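Local coordinates for fat acid-binding protein (Eubacterium ventriosum, PDB 3NYI), which binds a fatty acid, stearic acid, and belongs to the DegV family, whose members probably bind lipids, at residues 5-10 and 140-145; 40-45 and 273-278; 108-113 and 117-122. All coordinates share one frame; numbering follows the deposited sequence.

Overall arrangement
All three contacts reach the same mixed sheet, the one that includes strands 6-10, 25-33, 39-41, 87-91 and 119-123. Contact 1 sets helix 128-143 against strand 6-10, and contact 3 sets helix 99-113 against strand 119-123; their centres lie about 17 Å apart and they touch where the Tyr5 ring meets Asn118. Contact 2 lies about 23 Å from contact 1 and about 26 Å from contact 3, centre to centre, and joins the end of strand 39-41 to helix 274-280. Along the chain, 108-113 and 117-122 fall between the segments of both other contacts, whose own segments alternate. Contact 2 joins segments 228 residues apart, and its Val275 touches the stearic acid.

Contact 1 of 3, residues 5-10 and 140-145; sequences YKIVSD and RMLEDG
Leu142 on the last turn of helix 128-143 reaches with its CD1 methyl toward the start of strand 6-10, and this one methyl makes both touches. CD1 lies 4.1 Å from Tyr5 CB and, a little more loosely, 4.4 Å from Ile7 CD1, so it meets two residues whose side chains leave the same face of the strand. The Leu142 side chain gets there with CG anti to its carbonyl carbon (chi1 -60°), and the Tyr5 ring is met obliquely. This is a helix packed on the mixed sheet of the DegV fold, at a strand whose two neighbours, 25-33 and 87-91, run parallel to it; Val8, facing the other way, packs on helix 70-81. The inner side is closed by Ile7, which is buried and also rests on Val25 and Phe90. Tyr5 and Leu142 are only partly buried, and the Tyr5 ring meets that of Phe148. Glu143 and Asp144 form the solvent side; Glu143 OE2 bonds to His23 ND1 and Asp144 OD2 to Tyr293 OH. Here helix 128-143 is closed by a Schellman motif, Gly145 having positive phi (92°) and two bonds returning to the last turn.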
ATOM      1  N   TYR A   5       1.249  12.964 -18.039  1.00 44.16           N
ATOM      2  CA  TYR A   5       1.822  11.667 -17.714  1.00 48.33           C
ATOM      3  C   TYR A   5       0.736  10.637 -17.488  1.00 48.62           C
ATOM      4  O   TYR A   5      -0.360  10.952 -17.005  1.00 47.80           O
ATOM      5  CB  TYR A   5       2.725  11.759 -16.480  1.00 47.04           C
ATOM      6  CG  TYR A   5       4.074  12.350 -16.789  1.00 53.59           C
ATOM      7  CD1 TYR A   5       4.256  13.729 -16.844  1.00 58.31           C
ATOM      8  CD2 TYR A   5       5.162  11.531 -17.059  1.00 53.63           C
ATOM      9  CE1 TYR A   5       5.491  14.273 -17.147  1.00 63.58           C
ATOM     10  CE2 TYR A   5       6.400  12.065 -17.361  1.00 59.49           C
ATOM     11  CZ  TYR A   5       6.559  13.434 -17.402  1.00 66.59           C
ATOM     12  OH  TYR A   5       7.793  13.959 -17.705  1.00 76.20           O
ATOM     13  N   LYS A   6       1.041   9.400 -17.855  1.00 31.43           N
ATOM     14  CA  LYS A   6       0.175   8.305 -17.501  1.00 30.85           C
ATOM     15  C   LYS A   6       0.752   7.619 -16.263  1.00 37.68           C
ATOM     16  O   LYS A   6       1.792   6.953 -16.333  1.00 33.65           O
ATOM     17  CB  LYS A   6       0.046   7.330 -18.664  1.00 33.63           C
ATOM     18  CG  LYS A   6      -0.807   7.862 -19.795  1.00 38.15           C
ATOM     19  CD  LYS A   6      -2.270   7.965 -19.399  1.00 46.61           C
ATOM     20  CE  LYS A   6      -3.115   8.433 -20.585  1.00 54.87           C
ATOM     21  NZ  LYS A   6      -4.575   8.247 -20.367  1.00 52.57           N
ATOM     22  N   ILE A   7       0.089   7.825 -15.127  1.00 35.07           N
ATOM     23  CA  ILE A   7       0.501   7.217 -13.860  1.00 32.69           C
ATOM     24  C   ILE A   7      -0.010   5.776 -13.768  1.00 34.28           C
ATOM     25  O   ILE A   7      -1.187   5.509 -14.011  1.00 28.11           O
ATOM     26  CB  ILE A   7       0.014   8.061 -12.674  1.00 35.18           C
ATOM     27  CG1 ILE A   7       0.644   9.457 -12.757  1.00 32.46           C
ATOM     28  CG2 ILE A   7       0.341   7.379 -11.345  1.00 29.41           C
ATOM     29  CD1 ILE A   7       0.106  10.459 -11.753  1.00 37.58           C
ATOM     30  N   VAL A   8       0.892   4.849 -13.449  1.00 29.58           N
ATOM     31  CA  VAL A   8       0.549   3.442 -13.301  1.00 23.92           C
ATOM     32  C   VAL A   8       0.995   2.950 -11.914  1.00 26.94           C
ATOM     33  O   VAL A   8       1.990   3.427 -11.368  1.00 26.82           O
ATOM     34  CB  VAL A   8       1.226   2.587 -14.407  1.00 27.37           C
ATOM     35  CG1 VAL A   8       0.800   1.102 -14.319  1.00 25.86           C
ATOM     36  CG2 VAL A   8       0.918   3.172 -15.801  1.00 29.08           C
ATOM     37  N   SER A   9       0.237   2.029 -11.330  1.00 26.20           N
ATOM     38  CA  SER A   9       0.659   1.380 -10.083  1.00 22.08           C
ATOM     39  C   SER A   9       0.235  -0.070 -10.123  1.00 21.42           C
ATOM     40  O   SER A   9      -0.687  -0.420 -10.870  1.00 23.78           O
ATOM     41  CB  SER A   9       0.022   2.066  -8.870  1.00 22.67           C
ATOM     42  OG  SER A   9       0.405   1.428  -7.649  1.00 25.02           O
ATOM     43  N   ASP A  10       0.912  -0.921  -9.348  1.00 21.06           N
ATOM     44  CA  ASP A  10       0.428  -2.276  -9.143  1.00 25.69           C
ATOM     45  C   ASP A  10      -0.716  -2.206  -8.146  1.00 28.03           C
ATOM     46  O   ASP A  10      -0.911  -1.184  -7.471  1.00 22.87           O
ATOM     47  CB  ASP A  10       1.550  -3.252  -8.726  1.00 27.56           C
ATOM     48  CG  ASP A  10       2.159  -2.930  -7.357  1.00 25.88           C
ATOM     49  OD1 ASP A  10       1.467  -2.311  -6.532  1.00 25.39           O
ATOM     50  OD2 ASP A  10       3.327  -3.325  -7.106  1.00 24.31           O
ATOM     51  N   ARG A 140      -0.831  15.134  -7.046  1.00 33.21           N
ATOM     52  CA  ARG A 140      -0.941  16.536  -6.617  1.00 36.25           C
ATOM     53  C   ARG A 140       0.109  17.429  -7.275  1.00 36.14           C
ATOM     54  O   ARG A 140      -0.214  18.492  -7.815  1.00 32.86           O
ATOM     55  CB  ARG A 140      -0.827  16.654  -5.104  1.00 33.95           C
ATOM     56  CG  ARG A 140      -1.994  16.079  -4.330  1.00 38.82           C
ATOM     57  CD  ARG A 140      -1.700  16.106  -2.837  1.00 40.09           C
ATOM     58  NE  ARG A 140      -2.766  15.473  -2.064  1.00 38.68           N
ATOM     59  CZ  ARG A 140      -3.359  16.044  -1.021  1.00 44.00           C
ATOM     60  NH1 ARG A 140      -2.983  17.257  -0.619  1.00 35.86           N
ATOM     61  NH2 ARG A 140      -4.324  15.400  -0.380  1.00 39.31           N
HETATM   62  N   MSE A 141       1.368  16.999  -7.230  1.00 29.23           N
HETATM   63  CA  MSE A 141       2.460  17.806  -7.781  1.00 28.99           C
HETATM   64  C   MSE A 141       2.269  18.120  -9.253  1.00 32.74           C
HETATM   65  O   MSE A 141       2.430  19.274  -9.676  1.00 34.55           O
HETATM   66  CB  MSE A 141       3.831  17.157  -7.510  1.00 26.00           C
HETATM   67  CG  MSE A 141       4.209  17.172  -6.018  1.00 22.94           C
HETATM   68 SE   MSE A 141       6.028  16.533  -5.657  0.82 34.47          SE
HETATM   69  CE  MSE A 141       5.671  14.610  -5.732  1.00 78.75           C
ATOM     70  N   LEU A 142       1.916  17.097 -10.028  1.00 30.81           N
ATOM     71  CA  LEU A 142       1.674  17.269 -11.450  1.00 36.82           C
ATOM     72  C   LEU A 142       0.458  18.142 -11.724  1.00 36.53           C
ATOM     73  O   LEU A 142       0.492  18.978 -12.614  1.00 39.55           O
ATOM     74  CB  LEU A 142       1.529  15.910 -12.144  1.00 34.48           C
ATOM     75  CG  LEU A 142       2.770  15.025 -12.016  1.00 38.82           C
ATOM     76  CD1 LEU A 142       2.649  13.802 -12.917  1.00 47.00           C
ATOM     77  CD2 LEU A 142       4.034  15.808 -12.344  1.00 36.94           C
ATOM     78  N   GLU A 143      -0.614  17.962 -10.962  1.00 37.15           N
ATOM     79  CA  GLU A 143      -1.791  18.810 -11.141  1.00 49.25           C
ATOM     80  C   GLU A 143      -1.522  20.256 -10.721  1.00 49.60           C
ATOM     81  O   GLU A 143      -2.086  21.194 -11.294  1.00 49.79           O
ATOM     82  CB  GLU A 143      -3.011  18.215 -10.427  1.00 59.00           C
ATOM     83  CG  GLU A 143      -3.401  16.851 -11.014  1.00 70.40           C
ATOM     84  CD  GLU A 143      -4.739  16.320 -10.524  1.00 69.98           C
ATOM     85  OE1 GLU A 143      -5.375  16.979  -9.669  1.00 70.69           O
ATOM     86  OE2 GLU A 143      -5.146  15.234 -11.005  1.00 61.69           O
ATOM     87  N   ASP A 144      -0.643  20.442  -9.743  1.00 39.48           N
ATOM     88  CA  ASP A 144      -0.279  21.792  -9.308  1.00 44.08           C
ATOM     89  C   ASP A 144       0.751  22.430 -10.247  1.00 45.05           C
ATOM     90  O   ASP A 144       1.205  23.550 -10.021  1.00 43.35           O
ATOM     91  CB  ASP A 144       0.226  21.795  -7.856  1.00 39.81           C
ATOM     92  CG  ASP A 144      -0.841  21.348  -6.863  1.00 48.46           C
ATOM     93  OD1 ASP A 144      -2.030  21.327  -7.247  1.00 47.87           O
ATOM     94  OD2 ASP A 144      -0.494  21.017  -5.701  1.00 47.09           O
ATOM     95  N   GLY A 145       1.130  21.708 -11.297  1.00 44.97           N
ATOM     96  CA  GLY A 145       1.962  22.288 -12.336  1.00 44.64           C
ATOM     97  C   GLY A 145       3.465  22.129 -12.185  1.00 43.72           C
ATOM     98  O   GLY A 145       4.225  22.724 -12.943  1.00 43.85           O
TER

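Contact 2 of 3, residues 40-45 and 273-278; sequences YRDGVD and GIVSAV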
ATOM      1  N   TYR A  40      -6.091 -15.733  -9.658  1.00 26.69           N
ATOM      2  CA  TYR A  40      -7.070 -14.728 -10.060  1.00 30.14           C
ATOM      3  C   TYR A  40      -6.484 -13.339  -9.898  1.00 33.67           C
ATOM      4  O   TYR A  40      -6.009 -13.001  -8.817  1.00 31.51           O
ATOM      5  CB  TYR A  40      -8.311 -14.824  -9.167  1.00 32.32           C
ATOM      6  CG  TYR A  40      -8.927 -16.192  -9.190  1.00 42.28           C
ATOM      7  CD1 TYR A  40      -9.628 -16.630 -10.308  1.00 41.79           C
ATOM      8  CD2 TYR A  40      -8.792 -17.060  -8.111  1.00 31.42           C
ATOM      9  CE1 TYR A  40     -10.183 -17.882 -10.352  1.00 43.77           C
ATOM     10  CE2 TYR A  40      -9.345 -18.322  -8.150  1.00 34.03           C
ATOM     11  CZ  TYR A  40     -10.043 -18.724  -9.273  1.00 43.28           C
ATOM     12  OH  TYR A  40     -10.597 -19.976  -9.339  1.00 42.62           O
ATOM     13  N   ARG A  41      -6.531 -12.539 -10.965  1.00 30.51           N
ATOM     14  CA  ARG A  41      -6.047 -11.170 -10.919  1.00 28.11           C
ATOM     15  C   ARG A  41      -6.879 -10.293  -9.993  1.00 28.00           C
ATOM     16  O   ARG A  41      -8.104 -10.208 -10.113  1.00 31.00           O
ATOM     17  CB  ARG A  41      -5.944 -10.574 -12.325  1.00 33.90           C
ATOM     18  CG  ARG A  41      -4.849 -11.216 -13.163  1.00 32.75           C
ATOM     19  CD  ARG A  41      -4.972 -10.815 -14.620  1.00 34.83           C
ATOM     20  NE  ARG A  41      -6.329 -11.054 -15.089  1.00 35.66           N
ATOM     21  CZ  ARG A  41      -6.821 -10.609 -16.240  1.00 42.92           C
ATOM     22  NH1 ARG A  41      -6.065  -9.884 -17.058  1.00 45.19           N
ATOM     23  NH2 ARG A  41      -8.073 -10.894 -16.569  1.00 33.99           N
ATOM     24  N   ASP A  42      -6.169  -9.665  -9.059  1.00 24.45           N
ATOM     25  CA  ASP A  42      -6.727  -8.802  -8.021  1.00 25.57           C
ATOM     26  C   ASP A  42      -7.704  -7.784  -8.601  1.00 28.72           C
ATOM     27  O   ASP A  42      -7.342  -6.966  -9.438  1.00 34.57           O
ATOM     28  CB  ASP A  42      -5.535  -8.109  -7.317  1.00 20.55           C
ATOM     29  CG  ASP A  42      -5.945  -7.123  -6.229  1.00 29.79           C
ATOM     30  OD1 ASP A  42      -7.154  -7.009  -5.916  1.00 30.67           O
ATOM     31  OD2 ASP A  42      -5.014  -6.457  -5.684  1.00 27.40           O
ATOM     32  N   GLY A  43      -8.949  -7.832  -8.156  1.00 29.96           N
ATOM     33  CA  GLY A  43      -9.914  -6.839  -8.583  1.00 31.68           C
ATOM     34  C   GLY A  43     -10.501  -7.091  -9.964  1.00 44.65           C
ATOM     35  O   GLY A  43     -11.564  -6.566 -10.283  1.00 45.67           O
ATOM     36  N   VAL A  44      -9.811  -7.882 -10.785  1.00 38.48           N
ATOM     37  CA  VAL A  44     -10.269  -8.147 -12.149  1.00 41.99           C
ATOM     38  C   VAL A  44     -10.988  -9.492 -12.240  1.00 46.64           C
ATOM     39  O   VAL A  44     -12.138  -9.551 -12.682  1.00 50.89           O
ATOM     40  CB  VAL A  44      -9.110  -8.104 -13.180  1.00 33.77           C
ATOM     41  CG1 VAL A  44      -9.606  -8.514 -14.569  1.00 42.42           C
ATOM     42  CG2 VAL A  44      -8.463  -6.720 -13.218  1.00 44.01           C
ATOM     43  N   ASP A  45     -10.319 -10.563 -11.816  1.00 41.12           N
ATOM     44  CA  ASP A  45     -10.906 -11.908 -11.857  1.00 46.66           C
ATOM     45  C   ASP A  45     -11.600 -12.271 -10.544  1.00 40.99           C
ATOM     46  O   ASP A  45     -12.246 -13.311 -10.435  1.00 37.39           O
ATOM     47  CB  ASP A  45      -9.841 -12.966 -12.187  1.00 45.23           C
ATOM     48  CG  ASP A  45      -9.141 -12.698 -13.506  1.00 47.66           C
ATOM     49  OD1 ASP A  45      -9.819 -12.299 -14.484  1.00 52.34           O
ATOM     50  OD2 ASP A  45      -7.909 -12.884 -13.568  1.00 42.45           O
ATOM     51  N   GLY A 273      -6.439  -3.972   0.483  1.00 22.03           N
ATOM     52  CA  GLY A 273      -6.695  -4.919  -0.589  1.00 23.58           C
ATOM     53  C   GLY A 273      -6.178  -6.317  -0.368  1.00 25.57           C
ATOM     54  O   GLY A 273      -5.522  -6.616   0.631  1.00 23.90           O
ATOM     55  N   ILE A 274      -6.490  -7.172  -1.341  1.00 23.74           N
ATOM     56  CA  ILE A 274      -6.067  -8.558  -1.379  1.00 24.07           C
ATOM     57  C   ILE A 274      -4.572  -8.760  -1.187  1.00 25.27           C
ATOM     58  O   ILE A 274      -4.157  -9.636  -0.430  1.00 23.40           O
ATOM     59  CB  ILE A 274      -6.494  -9.160  -2.732  1.00 24.77           C
ATOM     60  CG1 ILE A 274      -8.024  -9.271  -2.776  1.00 23.58           C
ATOM     61  CG2 ILE A 274      -5.813 -10.503  -2.967  1.00 28.30           C
ATOM     62  CD1 ILE A 274      -8.585  -9.800  -4.122  1.00 27.05           C
ATOM     63  N   VAL A 275      -3.753  -7.964  -1.870  1.00 20.90           N
ATOM     64  CA  VAL A 275      -2.293  -8.122  -1.744  1.00 20.24           C
ATOM     65  C   VAL A 275      -1.841  -8.109  -0.263  1.00 24.73           C
ATOM     66  O   VAL A 275      -1.086  -8.977   0.179  1.00 24.57           O
ATOM     67  CB  VAL A 275      -1.522  -7.039  -2.533  1.00 24.32           C
ATOM     68  CG1 VAL A 275      -0.015  -7.144  -2.254  1.00 20.64           C
ATOM     69  CG2 VAL A 275      -1.822  -7.152  -4.024  1.00 22.76           C
ATOM     70  N   SER A 276      -2.293  -7.124   0.501  1.00 21.11           N
ATOM     71  CA  SER A 276      -1.925  -7.073   1.912  1.00 21.95           C
ATOM     72  C   SER A 276      -2.675  -8.087   2.757  1.00 26.11           C
ATOM     73  O   SER A 276      -2.099  -8.716   3.655  1.00 22.90           O
ATOM     74  CB  SER A 276      -2.159  -5.669   2.500  1.00 20.30           C
ATOM     75  OG  SER A 276      -1.296  -4.728   1.906  1.00 21.51           O
ATOM     76  N   ALA A 277      -3.967  -8.243   2.485  1.00 24.83           N
ATOM     77  CA  ALA A 277      -4.796  -9.091   3.333  1.00 26.91           C
ATOM     78  C   ALA A 277      -4.365 -10.557   3.322  1.00 29.29           C
ATOM     79  O   ALA A 277      -4.496 -11.248   4.330  1.00 25.38           O
ATOM     80  CB  ALA A 277      -6.278  -8.954   2.961  1.00 21.12           C
ATOM     81  N   VAL A 278      -3.866 -11.038   2.188  1.00 24.02           N
ATOM     82  CA  VAL A 278      -3.394 -12.414   2.139  1.00 23.73           C
ATOM     83  C   VAL A 278      -2.288 -12.592   3.180  1.00 29.14           C
ATOM     84  O   VAL A 278      -2.152 -13.652   3.791  1.00 22.86           O
ATOM     85  CB  VAL A 278      -2.909 -12.815   0.725  1.00 30.39           C
ATOM     86  CG1 VAL A 278      -2.040 -14.067   0.775  1.00 26.75           C
ATOM     87  CG2 VAL A 278      -4.114 -13.041  -0.213  1.00 22.93           C
TER
HETATM   88  O   HOH W   1      -7.796  -5.848  -3.519  1.00 28.61           O
HETATM   89  O   HOH W   2      -4.458  -5.211  -3.200  1.00 30.40           O
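The carboxylate of Asp42 is turned toward the first turn of helix 274-280, each oxygen lying against a different side chain. OD1 lies 3.6 Å from the CD1 methyl of Ile274, while OD2 is 3.7 Å from Val275 CG2. Asp42 stands with CG anti to its own N (chi1 178°), which carries the group out of the loop toward the helix. Ile274 runs past it in the opposite direction, its CG1 branch extended (chi2 177°) so that CB, CG1 and CD1 all lie alongside OD1. Val275 instead crosses Asp42 at about a right angle and offers its CG2 methyl.

These are apolar flanks to a polar link made through two waters. One water donates to Asp42 OD1 at 2.7 Å and accepts from Ile274 N at 2.9 Å; the other lies 2.8 Å from Asp42 OD2 and accepts from Val275 N at 3.1 Å. The carboxylate is thus linked, through the waters, to two N-H groups at the helix start, right after the N-cap residue Gly273, and a negative charge there would probably be favoured by the helix dipole. OD2 also bonds to Ser11 OG.

Behind Asp42 the loop is clamped by Arg41, which grips Asp45 side-on: NE to OD2 at 2.9 Å and NH2 to OD1, both nearly in the guanidinium plane. Arg41 N reaches the same OD2 from the same face of the carboxylate.

Val275 also touches the bound stearic acid, consistent with a place at the edge of the lipid site. Around it, Ile274 rests on Val32 of strand 25-33 and on Cys51 of helix 48-57, while Val275 packs on Leu30 of strand 25-33.

Contact 3 of 3, residues 108-113 and 117-122; sequences SLVLED and ANICVI
The beta-alpha-beta unit of strand 87-91, helix 99-113 and strand 119-123 closes here, where Val110 and Leu111, late in the helix, lie over the start of the unit's second strand. Between them the chain turns back in a short loop, and within 108-113 and 117-122 the touches are between apolar side chains. Deeper in, Val110 and Ile119 cross at about a right angle: Ile119 CD1 sits 4.1 Å from both CB and CG1 of Val110. The extended Ile119 chain (chi2 175°) sends this methyl to the helix. Both residues are buried, and both also lean on Phe77 of helix 70-81, so that two neighbouring helices meet over the same strand residue. The helix adds a polar tie, Lys107 NZ donating to Ile119 O. Strand 119-123 runs parallel to 87-91, Cys120 and Ile122 pairing with Cys89 through the backbone.

Nearer the loop, Leu111 and Ala117 are partly exposed and make the outer touch. The CA atoms of this pair approach to 6.5 Å. Leu111 adopts an unusual conformation, with chi1 at -115° and chi2 at 33°, both away from the staggered values. This turns its CD1 methyl to within 4.0 Å of Ala117 CB and, equally, of Ala117 O.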
ATOM      1  N   SER A 108      12.234  -2.595 -20.151  1.00 30.74           N
ATOM      2  CA  SER A 108      13.267  -3.000 -21.105  1.00 36.09           C
ATOM      3  C   SER A 108      12.667  -3.646 -22.349  1.00 35.62           C
ATOM      4  O   SER A 108      13.068  -3.340 -23.468  1.00 41.03           O
ATOM      5  CB  SER A 108      14.276  -3.946 -20.454  1.00 39.55           C
ATOM      6  OG  SER A 108      15.066  -3.249 -19.514  1.00 56.40           O
ATOM      7  N   LEU A 109      11.704  -4.539 -22.147  1.00 37.84           N
ATOM      8  CA  LEU A 109      10.982  -5.159 -23.257  1.00 36.37           C
ATOM      9  C   LEU A 109      10.407  -4.114 -24.219  1.00 41.41           C
ATOM     10  O   LEU A 109      10.560  -4.220 -25.440  1.00 39.37           O
ATOM     11  CB  LEU A 109       9.837  -6.014 -22.720  1.00 43.74           C
ATOM     12  CG  LEU A 109       9.776  -7.490 -23.078  1.00 61.47           C
ATOM     13  CD1 LEU A 109      10.773  -8.263 -22.239  1.00 65.09           C
ATOM     14  CD2 LEU A 109       8.366  -8.005 -22.845  1.00 62.93           C
ATOM     15  N   VAL A 110       9.737  -3.100 -23.672  1.00 35.47           N
ATOM     16  CA  VAL A 110       9.034  -2.124 -24.501  1.00 32.30           C
ATOM     17  C   VAL A 110      10.021  -1.252 -25.260  1.00 42.27           C
ATOM     18  O   VAL A 110       9.779  -0.872 -26.405  1.00 46.97           O
ATOM     19  CB  VAL A 110       8.064  -1.247 -23.656  1.00 34.50           C
ATOM     20  CG1 VAL A 110       7.464  -0.113 -24.495  1.00 33.98           C
ATOM     21  CG2 VAL A 110       6.966  -2.113 -23.062  1.00 35.22           C
ATOM     22  N   LEU A 111      11.145  -0.952 -24.622  1.00 48.18           N
ATOM     23  CA  LEU A 111      12.179  -0.137 -25.242  1.00 54.10           C
ATOM     24  C   LEU A 111      12.632  -0.715 -26.584  1.00 66.02           C
ATOM     25  O   LEU A 111      12.861   0.028 -27.543  1.00 67.39           O
ATOM     26  CB  LEU A 111      13.370   0.016 -24.298  1.00 56.05           C
ATOM     27  CG  LEU A 111      13.612   1.449 -23.822  1.00 61.79           C
ATOM     28  CD1 LEU A 111      12.289   2.191 -23.688  1.00 62.04           C
ATOM     29  CD2 LEU A 111      14.372   1.457 -22.505  1.00 59.00           C
ATOM     30  N   GLU A 112      12.761  -2.038 -26.647  1.00 66.61           N
ATOM     31  CA  GLU A 112      13.142  -2.709 -27.884  1.00 65.26           C
ATOM     32  C   GLU A 112      12.280  -2.246 -29.050  1.00 67.61           C
ATOM     33  O   GLU A 112      12.791  -1.878 -30.104  1.00 75.33           O
ATOM     34  CB  GLU A 112      13.013  -4.220 -27.728  1.00 65.86           C
ATOM     35  CG  GLU A 112      13.972  -4.818 -26.731  1.00 70.54           C
ATOM     36  CD  GLU A 112      13.737  -6.297 -26.519  1.00 78.48           C
ATOM     37  OE1 GLU A 112      12.990  -6.908 -27.312  1.00 84.30           O
ATOM     38  OE2 GLU A 112      14.299  -6.849 -25.556  1.00 79.54           O
ATOM     39  N   ASP A 113      10.966  -2.265 -28.852  1.00 63.21           N
ATOM     40  CA  ASP A 113      10.025  -1.897 -29.903  1.00 64.27           C
ATOM     41  C   ASP A 113       9.785  -0.385 -30.002  1.00 68.22           C
ATOM     42  O   ASP A 113       9.372   0.112 -31.051  1.00 73.70           O
ATOM     43  CB  ASP A 113       8.697  -2.634 -29.714  1.00 71.63           C
ATOM     44  CG  ASP A 113       8.861  -4.148 -29.713  1.00 80.23           C
ATOM     45  OD1 ASP A 113       9.973  -4.638 -30.011  1.00 78.31           O
ATOM     46  OD2 ASP A 113       7.873  -4.850 -29.413  1.00 84.35           O
ATOM     47  N   ALA A 117      10.916   5.858 -26.009  1.00 69.06           N
ATOM     48  CA  ALA A 117       9.817   5.875 -25.052  1.00 66.29           C
ATOM     49  C   ALA A 117      10.289   6.378 -23.697  1.00 55.27           C
ATOM     50  O   ALA A 117      11.420   6.108 -23.292  1.00 47.77           O
ATOM     51  CB  ALA A 117       9.222   4.489 -24.914  1.00 66.52           C
ATOM     52  N   ASN A 118       9.424   7.104 -22.996  1.00 52.04           N
ATOM     53  CA  ASN A 118       9.753   7.562 -21.647  1.00 46.18           C
ATOM     54  C   ASN A 118       8.984   6.803 -20.564  1.00 39.81           C
ATOM     55  O   ASN A 118       7.794   7.027 -20.362  1.00 37.91           O
ATOM     56  CB  ASN A 118       9.521   9.063 -21.495  1.00 59.25           C
ATOM     57  CG  ASN A 118       9.887   9.565 -20.105  1.00 75.29           C
ATOM     58  OD1 ASN A 118      10.957  10.143 -19.908  1.00 81.39           O
ATOM     59  ND2 ASN A 118       9.008   9.328 -19.130  1.00 82.78           N
ATOM     60  N   ILE A 119       9.678   5.907 -19.875  1.00 35.74           N
ATOM     61  CA  ILE A 119       9.068   5.083 -18.841  1.00 31.94           C
ATOM     62  C   ILE A 119       9.923   5.174 -17.588  1.00 39.34           C
ATOM     63  O   ILE A 119      11.103   4.837 -17.612  1.00 40.21           O
ATOM     64  CB  ILE A 119       8.989   3.604 -19.275  1.00 30.37           C
ATOM     65  CG1 ILE A 119       8.199   3.460 -20.574  1.00 35.49           C
ATOM     66  CG2 ILE A 119       8.368   2.746 -18.170  1.00 32.85           C
ATOM     67  CD1 ILE A 119       8.192   2.033 -21.123  1.00 38.30           C
ATOM     68  N   CYS A 120       9.323   5.641 -16.499  1.00 30.53           N
ATOM     69  CA  CYS A 120      10.004   5.738 -15.214  1.00 29.86           C
ATOM     70  C   CYS A 120       9.372   4.751 -14.218  1.00 32.15           C
ATOM     71  O   CYS A 120       8.176   4.822 -13.948  1.00 34.30           O
ATOM     72  CB  CYS A 120       9.913   7.174 -14.680  1.00 28.82           C
ATOM     73  SG  CYS A 120      10.510   7.338 -12.988  1.00 38.12           S
ATOM     74  N   VAL A 121      10.164   3.818 -13.698  1.00 31.16           N
ATOM     75  CA  VAL A 121       9.637   2.814 -12.766  1.00 25.75           C
ATOM     76  C   VAL A 121      10.148   3.156 -11.375  1.00 30.18           C
ATOM     77  O   VAL A 121      11.348   3.340 -11.177  1.00 31.91           O
ATOM     78  CB  VAL A 121      10.061   1.378 -13.155  1.00 24.57           C
ATOM     79  CG1 VAL A 121       9.573   0.357 -12.111  1.00 22.77           C
ATOM     80  CG2 VAL A 121       9.521   1.025 -14.536  1.00 26.02           C
ATOM     81  N   ILE A 122       9.228   3.266 -10.423  1.00 22.89           N
ATOM     82  CA  ILE A 122       9.577   3.651  -9.068  1.00 21.46           C
ATOM     83  C   ILE A 122       9.230   2.576  -8.042  1.00 22.45           C
ATOM     84  O   ILE A 122       8.069   2.176  -7.915  1.00 25.94           O
ATOM     85  CB  ILE A 122       8.850   4.953  -8.664  1.00 26.67           C
ATOM     86  CG1 ILE A 122       9.252   6.111  -9.592  1.00 30.62           C
ATOM     87  CG2 ILE A 122       9.099   5.276  -7.180  1.00 28.48           C
ATOM     88  CD1 ILE A 122       8.340   7.311  -9.475  1.00 26.53           C
TER